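PDB 4HFK: putative uncharacterized protein from Enterobacter cloacae, which acts as the immunity protein Tai4, binding and inhibiting the type VI secretion amidase effector Tae4. Local coordinates for the interface of chains C and A and the interface of chains A and B. Coordinates in Å, arbitrary orientation; residue numbers count along the deposited sequence, not the author numbering. Chains: chain A/B, Putative uncharacterized protein; chain C, Putative cytoplasmic protein.

Contact 1: the interface of chains C and A. Residues chain C 53-54, 56; chain A 22, 38, 42.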
ATOM      1  N   GLY C  53      12.853  -2.570  13.663  1.00  9.19           N
ATOM      2  CA  GLY C  53      11.461  -2.950  13.472  1.00 10.78           C
ATOM      3  C   GLY C  53      11.284  -3.960  12.346  1.00 12.07           C
ATOM      4  O   GLY C  53      10.162  -4.373  12.039  1.00 11.81           O
ATOM      5  N   ILE C  54      12.399  -4.380  11.753  1.00  9.01           N
ATOM      6  CA  ILE C  54      12.387  -5.375  10.676  1.00  9.35           C
ATOM      7  C   ILE C  54      12.060  -6.801  11.168  1.00 10.84           C
ATOM      8  O   ILE C  54      11.252  -7.503  10.551  1.00 11.27           O
ATOM      9  CB  ILE C  54      13.722  -5.356   9.899  1.00  8.60           C
ATOM     10  CG1 ILE C  54      13.905  -4.000   9.202  1.00 14.27           C
ATOM     11  CG2 ILE C  54      13.784  -6.512   8.872  1.00  7.65           C
ATOM     12  CD1 ILE C  54      15.220  -3.861   8.433  1.00 12.73           C
ATOM     13  N   LYS C  56      10.154  -8.971  13.842  1.00 10.10           N
ATOM     14  CA  LYS C  56       9.113  -8.888  14.866  1.00 11.77           C
ATOM     15  C   LYS C  56       8.926 -10.225  15.556  1.00 11.61           C
ATOM     16  O   LYS C  56       8.681 -10.294  16.768  1.00 11.12           O
ATOM     17  CB  LYS C  56       7.776  -8.464  14.246  1.00  9.50           C
ATOM     18  CG  LYS C  56       7.716  -7.004  13.782  1.00 14.03           C
ATOM     19  CD  LYS C  56       7.559  -6.061  14.979  1.00 19.14           C
ATOM     20  CE  LYS C  56       7.754  -4.612  14.555  1.00 23.65           C
ATOM     21  NZ  LYS C  56       7.257  -3.659  15.584  1.00 31.81           N
TER
ATOM     22  N   ARG A  22       6.605  -1.035   4.826  1.00  9.35           N
ATOM     23  CA  ARG A  22       7.610  -0.402   5.665  1.00  9.58           C
ATOM     24  C   ARG A  22       7.684   1.119   5.433  1.00 13.41           C
ATOM     25  O   ARG A  22       7.866   1.895   6.381  1.00 10.10           O
ATOM     26  CB  ARG A  22       8.968  -1.053   5.434  1.00 11.31           C
ATOM     27  CG  ARG A  22      10.060  -0.422   6.236  1.00 15.31           C
ATOM     28  CD  ARG A  22      10.977  -1.478   6.817  1.00 20.11           C
ATOM     29  NE  ARG A  22      12.042  -0.858   7.598  1.00 19.34           N
ATOM     30  CZ  ARG A  22      12.066  -0.828   8.926  1.00 16.24           C
ATOM     31  NH1 ARG A  22      11.092  -1.403   9.624  1.00 12.24           N
ATOM     32  NH2 ARG A  22      13.074  -0.239   9.549  1.00 18.77           N
ATOM     33  N   ASP A  38       4.241  -2.155  10.305  1.00  8.33           N
ATOM     34  CA  ASP A  38       5.453  -2.942  10.545  1.00  9.29           C
ATOM     35  C   ASP A  38       5.147  -4.423  10.808  1.00 10.74           C
ATOM     36  O   ASP A  38       5.944  -5.298  10.456  1.00 10.21           O
ATOM     37  CB  ASP A  38       6.269  -2.359  11.704  1.00 12.59           C
ATOM     38  CG  ASP A  38       6.914  -1.023  11.354  1.00 18.30           C
ATOM     39  OD1 ASP A  38       6.987  -0.675  10.148  1.00 13.90           O
ATOM     40  OD2 ASP A  38       7.362  -0.321  12.288  1.00 18.76           O
ATOM     41  N   ALA A  42       6.331  -7.472   8.340  1.00  6.43           N
ATOM     42  CA  ALA A  42       6.997  -8.685   8.830  1.00  9.39           C
ATOM     43  C   ALA A  42       6.358  -9.959   8.270  1.00  5.80           C
ATOM     44  O   ALA A  42       6.991 -11.017   8.251  1.00  7.76           O
ATOM     45  CB  ALA A  42       7.050  -8.719  10.376  1.00  5.97           C
TER
HETATM   46  O   HOH W   1       8.464  -4.702   9.919  1.00  9.46           O
HETATM   47  O   HOH W   2       7.606  -1.262  14.729  1.00 23.54           O

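Contact 2: the interface of chains C and A. Residues chain C 136-137; chain A 6, 43, 46.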
ATOM      1  N   LEU C 136      -1.102 -14.765   9.440  1.00 11.61           N
ATOM      2  CA  LEU C 136      -0.578 -14.323   8.148  1.00 14.02           C
ATOM      3  C   LEU C 136       0.946 -14.271   8.103  1.00 13.40           C
ATOM      4  O   LEU C 136       1.542 -14.377   7.024  1.00 10.28           O
ATOM      5  CB  LEU C 136      -1.134 -12.953   7.789  1.00 13.92           C
ATOM      6  CG  LEU C 136      -2.651 -12.954   7.713  1.00 20.43           C
ATOM      7  CD1 LEU C 136      -3.139 -11.541   7.862  1.00 25.81           C
ATOM      8  CD2 LEU C 136      -3.122 -13.568   6.399  1.00 26.55           C
ATOM      9  N   ASP C 137       1.569 -14.100   9.266  1.00  8.72           N
ATOM     10  CA  ASP C 137       3.014 -13.901   9.323  1.00 10.06           C
ATOM     11  C   ASP C 137       3.797 -15.161   9.689  1.00 11.78           C
ATOM     12  O   ASP C 137       5.028 -15.121   9.782  1.00 11.33           O
ATOM     13  CB  ASP C 137       3.369 -12.792  10.328  1.00 11.32           C
ATOM     14  CG  ASP C 137       3.084 -13.195  11.765  1.00 13.92           C
ATOM     15  OD1 ASP C 137       1.964 -13.680  12.038  1.00 10.57           O
ATOM     16  OD2 ASP C 137       3.979 -13.031  12.624  1.00 12.86           O
TER
ATOM     17  N   ILE A   6      -0.959 -15.026   1.094  1.00 11.83           N
ATOM     18  CA  ILE A   6       0.305 -14.352   0.759  1.00 11.33           C
ATOM     19  C   ILE A   6       1.126 -15.142  -0.270  1.00 11.01           C
ATOM     20  O   ILE A   6       1.803 -14.569  -1.134  1.00 10.02           O
ATOM     21  CB  ILE A   6       1.151 -14.074   2.017  1.00 12.36           C
ATOM     22  CG1 ILE A   6       0.516 -12.947   2.826  1.00 19.00           C
ATOM     23  CG2 ILE A   6       2.553 -13.641   1.639  1.00 11.88           C
ATOM     24  CD1 ILE A   6       1.404 -12.418   3.944  1.00 13.33           C
ATOM     25  N   ALA A  43       5.107  -9.867   7.821  1.00  7.19           N
ATOM     26  CA  ALA A  43       4.463 -11.023   7.190  1.00  8.37           C
ATOM     27  C   ALA A  43       5.029 -11.240   5.791  1.00  7.78           C
ATOM     28  O   ALA A  43       5.250 -12.380   5.374  1.00  6.37           O
ATOM     29  CB  ALA A  43       2.958 -10.847   7.126  1.00  6.07           C
ATOM     30  N   GLU A  46       8.535 -12.797   6.203  1.00  7.01           N
ATOM     31  CA  GLU A  46       8.518 -14.253   6.398  1.00  8.40           C
ATOM     32  C   GLU A  46       8.300 -14.980   5.069  1.00 11.60           C
ATOM     33  O   GLU A  46       8.905 -16.024   4.808  1.00  8.30           O
ATOM     34  CB  GLU A  46       7.409 -14.643   7.389  1.00  7.48           C
ATOM     35  CG  GLU A  46       7.167 -16.148   7.492  1.00  8.94           C
ATOM     36  CD  GLU A  46       8.211 -16.876   8.333  1.00  9.86           C
ATOM     37  OE1 GLU A  46       8.894 -16.223   9.152  1.00 14.19           O
ATOM     38  OE2 GLU A  46       8.339 -18.110   8.195  1.00 11.49           O
TER
HETATM   39  O   HOH W   3       7.183 -14.761  11.042  1.00  9.62           O
HETATM   40  O   HOH W   4       3.907 -14.778   5.957  1.00 12.71           O

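Contact 3: the interface of chains A and B. Residues chain A 6, 21, 39-40, 43-44; chain B 78, 81.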
ATOM      1  N   ILE A   6      -0.959 -15.026   1.094  1.00 11.83           N
ATOM      2  CA  ILE A   6       0.305 -14.352   0.759  1.00 11.33           C
ATOM      3  C   ILE A   6       1.126 -15.142  -0.270  1.00 11.01           C
ATOM      4  O   ILE A   6       1.803 -14.569  -1.134  1.00 10.02           O
ATOM      5  CB  ILE A   6       1.151 -14.074   2.017  1.00 12.36           C
ATOM      6  CG1 ILE A   6       0.516 -12.947   2.826  1.00 19.00           C
ATOM      7  CG2 ILE A   6       2.553 -13.641   1.639  1.00 11.88           C
ATOM      8  CD1 ILE A   6       1.404 -12.418   3.944  1.00 13.33           C
ATOM      9  N   ASN A  21       4.941  -1.401   2.639  1.00  7.87           N
ATOM     10  CA  ASN A  21       4.372  -1.418   3.985  1.00 10.09           C
ATOM     11  C   ASN A  21       5.319  -0.755   4.975  1.00 10.02           C
ATOM     12  O   ASN A  21       4.902  -0.000   5.853  1.00 13.70           O
ATOM     13  CB  ASN A  21       4.079  -2.846   4.439  1.00  7.85           C
ATOM     14  CG  ASN A  21       2.869  -3.450   3.755  1.00 10.79           C
ATOM     15  OD1 ASN A  21       2.448  -4.554   4.112  1.00 12.26           O
ATOM     16  ND2 ASN A  21       2.309  -2.746   2.762  1.00  7.89           N
ATOM     17  N   ALA A  39       4.007  -4.704  11.436  1.00  7.09           N
ATOM     18  CA  ALA A  39       3.586  -6.088  11.629  1.00 10.05           C
ATOM     19  C   ALA A  39       3.243  -6.669  10.261  1.00  8.62           C
ATOM     20  O   ALA A  39       3.588  -7.807   9.945  1.00  8.11           O
ATOM     21  CB  ALA A  39       2.388  -6.166  12.553  1.00  7.37           C
ATOM     22  N   SER A  40       2.562  -5.872   9.451  1.00  6.94           N
ATOM     23  CA  SER A  40       2.225  -6.280   8.094  1.00  7.67           C
ATOM     24  C   SER A  40       3.484  -6.566   7.273  1.00  7.86           C
ATOM     25  O   SER A  40       3.575  -7.605   6.602  1.00  7.78           O
ATOM     26  CB  SER A  40       1.373  -5.201   7.421  1.00  7.76           C
ATOM     27  OG  SER A  40       0.129  -5.064   8.095  1.00  9.29           O
ATOM     28  N   ALA A  43       5.107  -9.867   7.821  1.00  7.19           N
ATOM     29  CA  ALA A  43       4.463 -11.023   7.190  1.00  8.37           C
ATOM     30  C   ALA A  43       5.029 -11.240   5.791  1.00  7.78           C
ATOM     31  O   ALA A  43       5.250 -12.380   5.374  1.00  6.37           O
ATOM     32  CB  ALA A  43       2.958 -10.847   7.126  1.00  6.07           C
ATOM     33  N   TRP A  44       5.231 -10.148   5.052  1.00  8.20           N
ATOM     34  CA  TRP A  44       5.883 -10.237   3.748  1.00  6.55           C
ATOM     35  C   TRP A  44       7.320 -10.724   3.925  1.00  6.96           C
ATOM     36  O   TRP A  44       7.840 -11.479   3.093  1.00  7.71           O
ATOM     37  CB  TRP A  44       5.882  -8.879   3.032  1.00  5.44           C
ATOM     38  CG  TRP A  44       4.501  -8.330   2.727  1.00  9.83           C
ATOM     39  CD1 TRP A  44       3.920  -7.205   3.263  1.00  7.94           C
ATOM     40  CD2 TRP A  44       3.540  -8.881   1.814  1.00  8.35           C
ATOM     41  NE1 TRP A  44       2.666  -7.030   2.733  1.00  7.07           N
ATOM     42  CE2 TRP A  44       2.405  -8.044   1.846  1.00  7.21           C
ATOM     43  CE3 TRP A  44       3.534  -9.996   0.967  1.00  7.69           C
ATOM     44  CZ2 TRP A  44       1.263  -8.292   1.059  1.00  8.27           C
ATOM     45  CZ3 TRP A  44       2.399 -10.248   0.191  1.00  9.10           C
ATOM     46  CH2 TRP A  44       1.279  -9.396   0.243  1.00  9.43           C
TER
ATOM     47  N   TYR B  78      -3.557  -6.192  11.513  1.00 10.79           N
ATOM     48  CA  TYR B  78      -2.892  -6.317  10.211  1.00 11.32           C
ATOM     49  C   TYR B  78      -3.680  -5.646   9.082  1.00 13.34           C
ATOM     50  O   TYR B  78      -3.854  -6.238   8.008  1.00  9.65           O
ATOM     51  CB  TYR B  78      -2.699  -7.797   9.867  1.00 10.27           C
ATOM     52  CG  TYR B  78      -1.640  -8.468  10.698  1.00 11.70           C
ATOM     53  CD1 TYR B  78      -0.370  -8.688  10.188  1.00  8.28           C
ATOM     54  CD2 TYR B  78      -1.905  -8.868  11.997  1.00 10.97           C
ATOM     55  CE1 TYR B  78       0.602  -9.303  10.946  1.00 10.78           C
ATOM     56  CE2 TYR B  78      -0.939  -9.479  12.766  1.00  9.34           C
ATOM     57  CZ  TYR B  78       0.310  -9.697  12.237  1.00 10.39           C
ATOM     58  OH  TYR B  78       1.278 -10.317  13.006  1.00 11.68           O
ATOM     59  N   LEU B  81      -1.648  -4.935   5.750  1.00  8.22           N
ATOM     60  CA  LEU B  81      -1.586  -6.172   4.966  1.00  9.57           C
ATOM     61  C   LEU B  81      -2.931  -6.434   4.284  1.00  8.79           C
ATOM     62  O   LEU B  81      -2.980  -6.651   3.075  1.00  8.02           O
ATOM     63  CB  LEU B  81      -1.183  -7.358   5.845  1.00  6.38           C
ATOM     64  CG  LEU B  81      -1.210  -8.771   5.240  1.00 14.45           C
ATOM     65  CD1 LEU B  81      -0.441  -8.865   3.934  1.00  8.66           C
ATOM     66  CD2 LEU B  81      -0.644  -9.776   6.242  1.00  8.83           C
TER
HETATM   67  O   HOH W   5       3.832  -9.634  11.971  1.00  7.69           O

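Contact 1: the interface of chains C and A
C:Ile54 and C:Lys56 of the effector meet A:Arg22, A:Asp38 and A:Ala42 of the immunity protein in a heteromeric enzyme-inhibitor interface, one patch of the surface that holds Tae4 and Tai4 together. A loop of the amidase lies against helices 11-27 and 31-47 of Tai4. C:Ile54 puts CG1 over the centre of one face of the A:Arg22 guanidinium, 3.7 Å from CZ, the two side chains crossing at about a right angle. A:Arg22 starts with CG opposite its backbone N (chi1 178°) and then bends at chi2, which carries NH1 up to the backbone of C:Gly53. C:Lys56 runs past helix 31-47: CG packs on A:Ala42 CB at 3.9 Å, and CE further out lies against A:Asp38 CB. Its terminal amine NZ is 4.7 Å from the carboxylate OD2 of A:Asp38, and water 2 spans the gap, 2.6 Å from each; the two groups would probably carry opposite charges. A second bridge uses backbone oxygens: water 1 sits 2.7 Å from C:Gly53 O and 2.6 Å from A:Asp38 O. The loop leads towards helix 59-68, which in amidases of this fold probably brings the catalytic cysteine, so this contact may place Tai4 close to the active site it inhibits.

Contact 2: the interface of chains C and A
C:Asp137 packs on A:Ala43 and A:Glu46, and C:Leu136 faces A:Ile6, where the effector touches the immunity protein with mostly backbone and aliphatic surface. Among the apolar contacts, the methyl CB of A:Ala43 meets CA and CB of C:Asp137, 3.8 Å from CA. The aspartate places CG between its own N and carbonyl carbon (chi1 68°), turning the carboxylate away from A:Ala43 while CB rests on it. Carbon also packs against backbone oxygen: the CD1 tip of A:Ile6 stands 3.7 Å from C:Leu136 O, and A:Glu46 lays CB and CG alongside C:Asp137 O, with CG at 3.3 Å. Two waters bridge the patch. Water 4 lies 2.6 Å from C:Leu136 O and also reaches A:Ala43 O, tying backbone carbonyl to backbone carbonyl. Water 3 joins C:Asp137 O, at 2.5 Å, to the carboxylate OE1 of A:Glu46; the glutamate bends at chi2 (78°), bringing that group round to the water. The two carboxylates, probably both charged, keep C:Asp137 OD2 and A:Glu46 OE1 6.8 Å apart. In the fold, the effector residues occupy the turn between strands 126-133 and 140-145, and Tai4 meets them with the 3-10 helix 6-8 and the C-terminal half of helix 31-47.

Contact 3: the interface of chains A and B
B:Leu81 inserts into a groove of A:Ser40, A:Ala43, A:Trp44 and A:Ile6 where two copies of Tai4, a helical T6SS amidase immunity protein, meet in the deposited assembly. The interface is two-fold symmetric, the same contact recurring with the chains exchanged; this would suit a dimer, though the structure alone does not prove it. At the root of this leucine, near the start of helix 79-87, the backbone N donates to the hydroxyl OG of A:Ser40 at 2.9 Å, with a bent 140° at the hydrogen. CB lies on the same serine, 3.7 Å from its CB. CG then stands opposite the leucine N (chi1 173°), and the two methyls part from there. CD1 sits over one face of the A:Trp44 indole, displaced towards the rim on the benzo side, 3.4 Å from CZ2. CD2 takes the other branch, meeting A:Ala43 CB at 3.9 Å, while the CD1 tip of A:Ile6 comes in across the leucine and touches both methyls. The indole is steadied within its own chain: NE1 donates to the amide oxygen OD1 of A:Asn21 at 2.8 Å, the oxygen lying in the ring plane, although the NH approaches from above the amide carbonyl plane, 49° out of it. Next to this, B:Tyr78 lays CE1 3.5 Å from A:Ala39 O and brushes the A:Ala39 methyl. Its phenol OH reaches that carbonyl again through water 5, 2.8 Å from OH.

Helix 31-47 of chain A runs through all three contacts. Contact 1 and contact 2 lie about 11 Å apart between the centres of their C-alpha atoms, contact 1 and contact 3 about 9 Å, and contact 2 and contact 3 about 6 Å. Contacts 2 and 3 share A:Ile6 and A:Ala43, whereas contacts 1 and 3 both draw on helix 11-27. The surfaces of helix 31-47 that meet the effector and the second immunity chain adjoin, with A:Ala43 touching both, which fits the deposited assembly of two Tai4 and two Tae4 chains and suggests that Tai4 pairing may shape the surface offered to the amidase.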